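Local coordinates for protein of unknown function with a Fic domain (PDB 3CUC) that is of unknown function but carries a Fic domain and adopts a predominantly helical fold of the Fic/DOC family, at residues A[159-162]-A[163-167]; A[185-188]-A[189-193]; A[249-252]-A[253-256]; A[257-260]-A[261-265]. All coordinates share one frame; numbering follows the deposited sequence.

Contact 1 of 4, residues A[159-162]-A[163-167]; sequences FMTS and LVDWY
M160 sets off beside its own backbone N (chi1 -72°) and then bends at both following torsions, while L163 swings CG anti to its N (chi1 -174°). The two chains thereby run side by side and in the same direction, with the selenium of selenomethionine M160 4.0 Å from CD2 of L163. One turn of helix backs this pair: V164 N donates to M160 O at 3.1 Å in an almost straight bond (169°), and L163 N reaches F159 O less directly, at 3.0 Å. The turn belongs to helix 156-173 of the Fic domain. Its M160 side packs on I100 of helix 97-107 and on P194, and its L163 side meets R188 of helix 178-192. On another face, T161 and D165 also lie alongside each other. T161 CG2, anti to the T161 backbone N, stands 3.8 Å from D165 OD2, while the T161 hydroxyl bonds to E97 and to the P157 carbonyl. The backbones of this pair are joined by D165 N to T161 O at 3.1 Å. Next along the helix, W166 N bonds S162 O at 2.8 Å, and the W166 indole makes a cation-pi contact with R188.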
loop_
_atom_site.group_PDB
_atom_site.type_symbol
_atom_site.label_atom_id
_atom_site.label_comp_id
_atom_site.label_asym_id
_atom_site.label_seq_id
_atom_site.Cartn_x
_atom_site.Cartn_y
_atom_site.Cartn_z
ATOM N N PHE A 159 -16.844 -0.912 -11.463
ATOM C CA PHE A 159 -15.442 -0.484 -11.544
ATOM C C PHE A 159 -14.491 -1.438 -10.812
ATOM O O PHE A 159 -13.400 -1.731 -11.305
ATOM C CB PHE A 159 -15.289 0.928 -10.959
ATOM C CG PHE A 159 -15.612 2.037 -11.926
ATOM C CD1 PHE A 159 -16.537 1.860 -12.951
ATOM C CD2 PHE A 159 -15.002 3.278 -11.786
ATOM C CE1 PHE A 159 -16.824 2.890 -13.828
ATOM C CE2 PHE A 159 -15.289 4.314 -12.658
ATOM C CZ PHE A 159 -16.202 4.120 -13.682
HETATM N N MSE A 160 -14.909 -1.898 -9.631
HETATM C CA MSE A 160 -14.106 -2.809 -8.819
HETATM C C MSE A 160 -13.998 -4.190 -9.449
HETATM O O MSE A 160 -12.915 -4.767 -9.480
HETATM C CB MSE A 160 -14.674 -2.922 -7.400
HETATM C CG MSE A 160 -14.456 -1.679 -6.563
HETATM SE SE MSE A 160 -12.594 -1.317 -6.307
HETATM C CE MSE A 160 -12.151 -2.732 -5.016
ATOM N N THR A 161 -15.102 -4.723 -9.957
ATOM C CA THR A 161 -15.042 -5.996 -10.669
ATOM C C THR A 161 -14.094 -5.895 -11.863
ATOM O O THR A 161 -13.360 -6.834 -12.151
ATOM C CB THR A 161 -16.426 -6.452 -11.148
ATOM O OG1 THR A 161 -17.302 -6.560 -10.024
ATOM C CG2 THR A 161 -16.342 -7.807 -11.852
ATOM N N SER A 162 -14.104 -4.750 -12.542
ATOM C CA SER A 162 -13.191 -4.518 -13.662
ATOM C C SER A 162 -11.735 -4.474 -13.212
ATOM O O SER A 162 -10.849 -4.957 -13.925
ATOM C CB SER A 162 -13.547 -3.220 -14.391
ATOM O OG SER A 162 -14.747 -3.387 -15.117
ATOM N N LEU A 163 -11.501 -3.894 -12.033
ATOM C CA LEU A 163 -10.155 -3.716 -11.495
ATOM C C LEU A 163 -9.503 -5.053 -11.159
ATOM O O LEU A 163 -8.359 -5.308 -11.545
ATOM C CB LEU A 163 -10.199 -2.838 -10.246
ATOM C CG LEU A 163 -8.859 -2.438 -9.626
ATOM C CD1 LEU A 163 -8.136 -1.436 -10.514
ATOM C CD2 LEU A 163 -9.087 -1.872 -8.218
ATOM N N VAL A 164 -10.228 -5.904 -10.438
ATOM C CA VAL A 164 -9.687 -7.212 -10.062
ATOM C C VAL A 164 -9.548 -8.113 -11.289
ATOM O O VAL A 164 -8.549 -8.810 -11.433
ATOM C CB VAL A 164 -10.511 -7.924 -8.952
ATOM C CG1 VAL A 164 -10.366 -7.188 -7.636
ATOM C CG2 VAL A 164 -11.970 -8.054 -9.344
ATOM N N ASP A 165 -10.534 -8.083 -12.182
ATOM C CA ASP A 165 -10.432 -8.812 -13.446
ATOM C C ASP A 165 -9.221 -8.324 -14.237
ATOM O O ASP A 165 -8.460 -9.132 -14.763
ATOM C CB ASP A 165 -11.707 -8.665 -14.291
ATOM C CG ASP A 165 -12.918 -9.375 -13.680
ATOM O OD1 ASP A 165 -12.827 -9.883 -12.538
ATOM O OD2 ASP A 165 -13.976 -9.411 -14.345
ATOM N N TRP A 166 -9.037 -7.007 -14.301
ATOM C CA TRP A 166 -7.890 -6.437 -15.002
ATOM C C TRP A 166 -6.574 -6.903 -14.376
ATOM O O TRP A 166 -5.645 -7.306 -15.088
ATOM C CB TRP A 166 -7.936 -4.901 -15.008
ATOM C CG TRP A 166 -6.589 -4.307 -15.289
ATOM C CD1 TRP A 166 -5.991 -4.175 -16.504
ATOM C CD2 TRP A 166 -5.652 -3.821 -14.324
ATOM N NE1 TRP A 166 -4.746 -3.618 -16.361
ATOM C CE2 TRP A 166 -4.513 -3.390 -15.031
ATOM C CE3 TRP A 166 -5.669 -3.704 -12.928
ATOM C CZ2 TRP A 166 -3.399 -2.841 -14.392
ATOM C CZ3 TRP A 166 -4.562 -3.164 -12.294
ATOM C CH2 TRP A 166 -3.442 -2.736 -13.025
ATOM N N TYR A 167 -6.499 -6.829 -13.046
ATOM C CA TYR A 167 -5.263 -7.140 -12.331
ATOM C C TYR A 167 -4.831 -8.574 -12.618
ATOM O O TYR A 167 -3.708 -8.827 -13.060
ATOM C CB TYR A 167 -5.423 -6.928 -10.818
ATOM C CG TYR A 167 -4.249 -7.466 -10.040
ATOM C CD1 TYR A 167 -3.089 -6.708 -9.879
ATOM C CD2 TYR A 167 -4.275 -8.751 -9.503
ATOM C CE1 TYR A 167 -1.987 -7.211 -9.187
ATOM C CE2 TYR A 167 -3.180 -9.263 -8.811
ATOM C CZ TYR A 167 -2.039 -8.490 -8.657
ATOM O OH TYR A 167 -0.951 -8.993 -7.978
#

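Contact 2 of 4, residues A[185-188]-A[189-193]; sequences LHYR and YIRIH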
loop_
_atom_site.group_PDB
_atom_site.type_symbol
_atom_site.label_atom_id
_atom_site.label_comp_id
_atom_site.label_asym_id
_atom_site.label_seq_id
_atom_site.Cartn_x
_atom_site.Cartn_y
_atom_site.Cartn_z
ATOM N N LEU A 185 -2.059 -0.674 -10.068
ATOM C CA LEU A 185 -3.090 -1.156 -9.136
ATOM C C LEU A 185 -3.418 -0.105 -8.068
ATOM O O LEU A 185 -4.588 0.157 -7.783
ATOM C CB LEU A 185 -2.657 -2.467 -8.461
ATOM C CG LEU A 185 -3.625 -3.085 -7.438
ATOM C CD1 LEU A 185 -5.011 -3.286 -8.040
ATOM C CD2 LEU A 185 -3.085 -4.396 -6.892
ATOM N N HIS A 186 -2.376 0.477 -7.479
ATOM C CA HIS A 186 -2.523 1.542 -6.490
ATOM C C HIS A 186 -3.294 2.711 -7.085
ATOM O O HIS A 186 -4.267 3.197 -6.499
ATOM C CB HIS A 186 -1.137 2.010 -6.036
ATOM C CG HIS A 186 -1.155 3.152 -5.066
ATOM N ND1 HIS A 186 -1.735 4.369 -5.352
ATOM C CD2 HIS A 186 -0.628 3.269 -3.825
ATOM C CE1 HIS A 186 -1.583 5.178 -4.319
ATOM N NE2 HIS A 186 -0.911 4.537 -3.380
ATOM N N TYR A 187 -2.861 3.153 -8.260
ATOM C CA TYR A 187 -3.427 4.351 -8.869
ATOM C C TYR A 187 -4.896 4.185 -9.222
ATOM O O TYR A 187 -5.724 5.004 -8.836
ATOM C CB TYR A 187 -2.654 4.758 -10.121
ATOM C CG TYR A 187 -3.138 6.082 -10.648
ATOM C CD1 TYR A 187 -2.724 7.274 -10.059
ATOM C CD2 TYR A 187 -4.042 6.144 -11.704
ATOM C CE1 TYR A 187 -3.177 8.495 -10.521
ATOM C CE2 TYR A 187 -4.505 7.358 -12.174
ATOM C CZ TYR A 187 -4.072 8.534 -11.582
ATOM O OH TYR A 187 -4.531 9.748 -12.057
ATOM N N ARG A 188 -5.209 3.127 -9.958
ATOM C CA ARG A 188 -6.588 2.852 -10.348
ATOM C C ARG A 188 -7.492 2.686 -9.132
ATOM O O ARG A 188 -8.581 3.264 -9.088
ATOM C CB ARG A 188 -6.655 1.620 -11.247
ATOM C CG ARG A 188 -6.029 1.859 -12.604
ATOM C CD ARG A 188 -6.149 0.648 -13.499
ATOM N NE ARG A 188 -5.910 0.991 -14.898
ATOM C CZ ARG A 188 -6.142 0.180 -15.926
ATOM N NH1 ARG A 188 -6.633 -1.038 -15.739
ATOM N NH2 ARG A 188 -5.886 0.594 -17.157
ATOM N N TYR A 189 -7.034 1.919 -8.142
ATOM C CA TYR A 189 -7.785 1.748 -6.898
ATOM C C TYR A 189 -8.050 3.090 -6.215
ATOM O O TYR A 189 -9.193 3.397 -5.856
ATOM C CB TYR A 189 -7.065 0.817 -5.915
ATOM C CG TYR A 189 -7.767 0.750 -4.574
ATOM C CD1 TYR A 189 -8.815 -0.144 -4.361
ATOM C CD2 TYR A 189 -7.409 1.605 -3.534
ATOM C CE1 TYR A 189 -9.476 -0.194 -3.148
ATOM C CE2 TYR A 189 -8.062 1.564 -2.319
ATOM C CZ TYR A 189 -9.094 0.666 -2.131
ATOM O OH TYR A 189 -9.737 0.629 -0.919
ATOM N N ILE A 190 -6.994 3.884 -6.040
ATOM C CA ILE A 190 -7.119 5.162 -5.342
ATOM C C ILE A 190 -8.059 6.120 -6.095
ATOM O O ILE A 190 -8.723 6.956 -5.477
ATOM C CB ILE A 190 -5.730 5.822 -5.090
ATOM C CG1 ILE A 190 -5.774 6.710 -3.842
ATOM C CG2 ILE A 190 -5.259 6.618 -6.306
ATOM C CD1 ILE A 190 -5.838 5.922 -2.531
ATOM N N ARG A 191 -8.126 5.985 -7.420
ATOM C CA ARG A 191 -9.033 6.804 -8.237
ATOM C C ARG A 191 -10.485 6.356 -8.132
ATOM O O ARG A 191 -11.386 7.179 -8.206
ATOM C CB ARG A 191 -8.601 6.811 -9.707
ATOM C CG ARG A 191 -7.350 7.642 -10.008
ATOM C CD ARG A 191 -7.550 9.123 -9.717
ATOM N NE ARG A 191 -8.671 9.685 -10.467
ATOM C CZ ARG A 191 -8.575 10.300 -11.644
ATOM N NH1 ARG A 191 -7.399 10.449 -12.245
ATOM N NH2 ARG A 191 -9.671 10.772 -12.226
ATOM N N ILE A 192 -10.711 5.054 -7.966
ATOM C CA ILE A 192 -12.054 4.538 -7.676
ATOM C C ILE A 192 -12.484 4.954 -6.257
ATOM O O ILE A 192 -13.613 5.396 -6.047
ATOM C CB ILE A 192 -12.121 2.995 -7.805
ATOM C CG1 ILE A 192 -11.813 2.542 -9.236
ATOM C CG2 ILE A 192 -13.500 2.480 -7.412
ATOM C CD1 ILE A 192 -11.609 1.038 -9.360
ATOM N N HIS A 193 -11.575 4.802 -5.292
ATOM C CA HIS A 193 -11.793 5.224 -3.894
ATOM C C HIS A 193 -13.094 4.607 -3.331
ATOM O O HIS A 193 -13.967 5.327 -2.828
ATOM C CB HIS A 193 -11.790 6.761 -3.818
ATOM C CG HIS A 193 -10.976 7.327 -2.688
ATOM N ND1 HIS A 193 -11.546 7.824 -1.535
ATOM C CD2 HIS A 193 -9.639 7.504 -2.551
ATOM C CE1 HIS A 193 -10.595 8.264 -0.730
ATOM N NE2 HIS A 193 -9.429 8.081 -1.323
#
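Y187 and R191, four residues apart on helix 178-192, hold each other in two ways. The first is a CH-pi contact: R191 CG stands over one face of the Y187 ring, 3.9 Å from its centroid, displaced toward the CE2 side of the rim. The second is a side-chain hydrogen bond, R191 NH1 to Y187 OH at 3.0 Å, with the hydroxyl oxygen at the edge of the guanidinium and virtually in its plane. Successive bends at chi2 (-63°) and chi3 (-57°) fold the arginine back along the tyrosine, leaving the ring and guanidinium planes nearly perpendicular, 81° apart.

Backbone bonds make up a further class. The amides of Y189, I190, R191 and I192 each donate to the carbonyl four residues earlier, I190 N to H186 O at 2.8 Å among them, and R191 N adds a weak bond to R188 O. The helix then ends at H193, which takes positive phi and opens the HPFxDGNGR signature of Fic proteins.

In apolar packing, Y187 also meets L233 and C236 of helix 226-240, and Y189 meets I202 of helix 199-213. The polar ends are tied outward: Y187 OH to D237, R191 NH2 to the G241 carbonyl, H186 NE2 to Y229 and R188 NH2 to the A250 carbonyl. Since Y187 OH accepts from R191, its own proton is probably directed to D237, and the arginine would be expected to polarise the hydroxyl in that sense.

Contact 3 of 4, residues A[249-252]-A[253-256]; sequences NATL and NDIL
From T251 the backbone leaves an extended conformation (phi/psi -87/167) and coils through helical angles at L252, N253 and D254, bringing the T251 and D254 CA atoms to 5.2 Å from each other. The side chains of these two residues cross obliquely and trade bonds with each other's backbone. T251 OG1, placed between its own N and carbonyl carbon (chi1 71°), accepts from D254 N at 3.2 Å. In return D254 OD2 accepts from T251 N, also at 3.2 Å; this bond is close to straight, although the donor approaches from above the carboxylate plane. The remaining bonds are weak and belong to the backbone: D254 N to T251 O, and I255 N to both T251 O and L252 O.

Apolar contacts accompany these bonds. A250 CB meets I255 CG2 at 4.1 Å, and both residues rest on Y187 of helix 178-192; A250 also touches A240 and I255 touches C236, both of helix 226-240. L252 CD1 approaches I255 CG1 more loosely, at 4.5 Å. N253 is exposed, and its side chain lies beside L252. Such a reciprocal exchange between a threonine and the acidic residue three positions later has the bonding pattern of a capping box, formed here around a single coiled turn that leads into helix 256-277.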
loop_
_atom_site.group_PDB
_atom_site.type_symbol
_atom_site.label_atom_id
_atom_site.label_comp_id
_atom_site.label_asym_id
_atom_site.label_seq_id
_atom_site.Cartn_x
_atom_site.Cartn_y
_atom_site.Cartn_z
ATOM N N ASN A 249 -9.250 3.780 -15.769
ATOM C CA ASN A 249 -8.621 3.264 -16.988
ATOM C C ASN A 249 -7.259 3.892 -17.299
ATOM O O ASN A 249 -6.778 3.807 -18.434
ATOM C CB ASN A 249 -9.567 3.472 -18.168
ATOM C CG ASN A 249 -10.918 2.824 -17.947
ATOM O OD1 ASN A 249 -11.071 1.611 -18.090
ATOM N ND2 ASN A 249 -11.909 3.632 -17.591
ATOM N N ALA A 250 -6.635 4.507 -16.293
ATOM C CA ALA A 250 -5.332 5.149 -16.470
ATOM C C ALA A 250 -4.306 4.138 -16.978
ATOM O O ALA A 250 -4.193 3.036 -16.437
ATOM C CB ALA A 250 -4.862 5.764 -15.163
ATOM N N THR A 251 -3.565 4.518 -18.018
ATOM C CA THR A 251 -2.566 3.636 -18.623
ATOM C C THR A 251 -1.238 3.770 -17.897
ATOM O O THR A 251 -1.034 4.703 -17.118
ATOM C CB THR A 251 -2.329 3.972 -20.100
ATOM O OG1 THR A 251 -1.624 5.219 -20.199
ATOM C CG2 THR A 251 -3.651 4.050 -20.850
ATOM N N LEU A 252 -0.325 2.846 -18.172
ATOM C CA LEU A 252 0.994 2.868 -17.544
ATOM C C LEU A 252 1.733 4.175 -17.867
ATOM O O LEU A 252 2.347 4.786 -16.990
ATOM C CB LEU A 252 1.817 1.651 -17.987
ATOM C CG LEU A 252 3.092 1.346 -17.199
ATOM C CD1 LEU A 252 2.776 1.122 -15.729
ATOM C CD2 LEU A 252 3.799 0.134 -17.776
ATOM N N ASN A 253 1.644 4.611 -19.122
ATOM C CA ASN A 253 2.341 5.816 -19.570
ATOM C C ASN A 253 1.779 7.089 -18.941
ATOM O O ASN A 253 2.497 8.081 -18.801
ATOM C CB ASN A 253 2.316 5.922 -21.099
ATOM C CG ASN A 253 3.169 4.852 -21.780
ATOM O OD1 ASN A 253 3.473 4.948 -22.969
ATOM N ND2 ASN A 253 3.558 3.828 -21.026
ATOM N N ASP A 254 0.499 7.061 -18.575
ATOM C CA ASP A 254 -0.112 8.166 -17.833
ATOM C C ASP A 254 0.502 8.331 -16.440
ATOM O O ASP A 254 0.710 9.464 -15.988
ATOM C CB ASP A 254 -1.628 7.960 -17.686
ATOM C CG ASP A 254 -2.375 8.060 -19.009
ATOM O OD1 ASP A 254 -1.864 8.706 -19.949
ATOM O OD2 ASP A 254 -3.487 7.494 -19.102
ATOM N N ILE A 255 0.795 7.208 -15.774
ATOM C CA ILE A 255 1.237 7.229 -14.371
ATOM C C ILE A 255 2.751 7.058 -14.179
ATOM O O ILE A 255 3.210 6.708 -13.085
ATOM C CB ILE A 255 0.470 6.177 -13.504
ATOM C CG1 ILE A 255 0.885 4.732 -13.836
ATOM C CG2 ILE A 255 -1.034 6.345 -13.680
ATOM C CD1 ILE A 255 0.682 3.763 -12.673
ATOM N N LEU A 256 3.520 7.346 -15.224
ATOM C CA LEU A 256 4.970 7.145 -15.207
ATOM C C LEU A 256 5.700 7.831 -14.031
ATOM O O LEU A 256 6.592 7.225 -13.434
ATOM C CB LEU A 256 5.564 7.575 -16.549
ATOM C CG LEU A 256 6.947 7.039 -16.920
ATOM C CD1 LEU A 256 6.966 6.577 -18.378
ATOM C CD2 LEU A 256 8.022 8.096 -16.659
#

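Contact 4 of 4, residues A[257-260]-A[261-265]; sequences PFVN and YLSSC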
loop_
_atom_site.group_PDB
_atom_site.type_symbol
_atom_site.label_atom_id
_atom_site.label_comp_id
_atom_site.label_asym_id
_atom_site.label_seq_id
_atom_site.Cartn_x
_atom_site.Cartn_y
_atom_site.Cartn_z
ATOM N N PRO A 257 5.322 9.078 -13.677
ATOM C CA PRO A 257 5.973 9.695 -12.506
ATOM C C PRO A 257 5.763 8.914 -11.193
ATOM O O PRO A 257 6.658 8.889 -10.340
ATOM C CB PRO A 257 5.328 11.087 -12.421
ATOM C CG PRO A 257 4.663 11.312 -13.730
ATOM C CD PRO A 257 4.326 9.974 -14.293
ATOM N N PHE A 258 4.599 8.283 -11.042
ATOM C CA PHE A 258 4.307 7.479 -9.856
ATOM C C PHE A 258 4.998 6.121 -9.918
ATOM O O PHE A 258 5.358 5.563 -8.879
ATOM C CB PHE A 258 2.792 7.297 -9.673
ATOM C CG PHE A 258 2.413 6.534 -8.425
ATOM C CD1 PHE A 258 2.775 7.003 -7.169
ATOM C CD2 PHE A 258 1.691 5.348 -8.508
ATOM C CE1 PHE A 258 2.435 6.303 -6.023
ATOM C CE2 PHE A 258 1.346 4.643 -7.362
ATOM C CZ PHE A 258 1.718 5.120 -6.118
ATOM N N VAL A 259 5.176 5.581 -11.124
ATOM C CA VAL A 259 5.954 4.350 -11.287
ATOM C C VAL A 259 7.383 4.621 -10.824
ATOM O O VAL A 259 7.953 3.831 -10.070
ATOM C CB VAL A 259 5.958 3.818 -12.746
ATOM C CG1 VAL A 259 6.740 2.516 -12.830
ATOM C CG2 VAL A 259 4.535 3.603 -13.253
ATOM N N ASN A 260 7.943 5.752 -11.251
ATOM C CA ASN A 260 9.285 6.134 -10.823
ATOM C C ASN A 260 9.350 6.305 -9.311
ATOM O O ASN A 260 10.314 5.863 -8.679
ATOM C CB ASN A 260 9.754 7.414 -11.523
ATOM C CG ASN A 260 10.022 7.209 -13.012
ATOM O OD1 ASN A 260 10.270 6.094 -13.469
ATOM N ND2 ASN A 260 9.977 8.297 -13.774
ATOM N N TYR A 261 8.319 6.919 -8.730
ATOM C CA TYR A 261 8.283 7.138 -7.287
ATOM C C TYR A 261 8.379 5.832 -6.491
ATOM O O TYR A 261 9.191 5.714 -5.577
ATOM C CB TYR A 261 7.019 7.897 -6.884
ATOM C CG TYR A 261 7.006 8.276 -5.416
ATOM C CD1 TYR A 261 8.035 9.039 -4.871
ATOM C CD2 TYR A 261 5.979 7.856 -4.570
ATOM C CE1 TYR A 261 8.043 9.382 -3.528
ATOM C CE2 TYR A 261 5.979 8.199 -3.221
ATOM C CZ TYR A 261 7.013 8.961 -2.708
ATOM O OH TYR A 261 7.015 9.295 -1.376
ATOM N N LEU A 262 7.554 4.853 -6.847
ATOM C CA LEU A 262 7.593 3.556 -6.183
ATOM C C LEU A 262 8.947 2.883 -6.394
ATOM O O LEU A 262 9.446 2.193 -5.509
ATOM C CB LEU A 262 6.459 2.644 -6.674
ATOM C CG LEU A 262 5.018 3.046 -6.330
ATOM C CD1 LEU A 262 4.064 1.900 -6.645
ATOM C CD2 LEU A 262 4.881 3.457 -4.871
ATOM N N SER A 263 9.546 3.086 -7.561
ATOM C CA SER A 263 10.868 2.528 -7.836
ATOM C C SER A 263 11.927 3.114 -6.909
ATOM O O SER A 263 12.794 2.389 -6.424
ATOM C CB SER A 263 11.253 2.750 -9.294
ATOM O OG SER A 263 10.276 2.177 -10.141
ATOM N N SER A 264 11.842 4.411 -6.635
ATOM C CA SER A 264 12.785 5.034 -5.713
ATOM C C SER A 264 12.608 4.484 -4.283
ATOM O O SER A 264 13.586 4.330 -3.549
ATOM C CB SER A 264 12.657 6.556 -5.748
ATOM O OG SER A 264 11.388 6.969 -5.279
ATOM N N CYS A 265 11.376 4.165 -3.896
ATOM C CA CYS A 265 11.150 3.477 -2.620
ATOM C C CYS A 265 11.755 2.092 -2.643
ATOM O O CYS A 265 12.389 1.676 -1.675
ATOM C CB CYS A 265 9.665 3.326 -2.306
ATOM S SG CYS A 265 8.777 4.862 -2.310
#
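F258 and L262 form the close-packed side of this turn. With CG anti to its backbone N (chi1 -177°), F258 turns its ring toward the following turn, where L262 CG sits over one face, displaced toward the rim: it lies 4.2 Å from the F258 ring centroid, 20° off the normal, in a CH-pi contact. The leucine methyls follow the rim, L262 CD2 lying 3.8 Å from F258 CZ. Y261 joins from a different direction, its ring edge at CD2 coming 4.1 Å from F258 CE1, which lies near the plane of the tyrosine ring. L262 N donates to F258 O at 3.1 Å in a nearly straight bond (170°).

This buried flank is the inward side of helix 256-277, which packs against helices 178-192 and 226-240. A183 lies against both F258 and L262, L233 touches F258, and the F258 ring meets that of H186 with the planes strongly inclined. The polar end of Y261 is held by D225.

A polar but firmly held flank, still against helix 178-192, is made by V259 and S263, which touch A183 and V179. V259 O is gripped by two donors from S263, OG at 2.9 Å and N at 3.1 Å, arriving from opposite faces of the carbonyl plane. The loose side belongs to N260 and S264, which are exposed and meet mainly through the backbone, where S264 N bonds N260 O at 2.9 Å.

Contact 2 is the hub, touching each of the other three. Its helix lies beside that of contact 1, and the centres of the two contacts are 11 Å apart; L163 CD1 meets R188 CB at 3.5 Å, and Y167 packs on L185. Contact 3, centred 12 Å from contact 2, is tied to it through R188, which spans from the W166 indole to this loop. Contact 4 continues the chain from contact 3, touching it where L252 CD1 lies 3.9 Å from V259 CG2, and reaches contact 2 where F258 CZ lies 3.6 Å from H186 ND1. Contacts 1 and 4 stay apart, about 10 Å between nearest atoms.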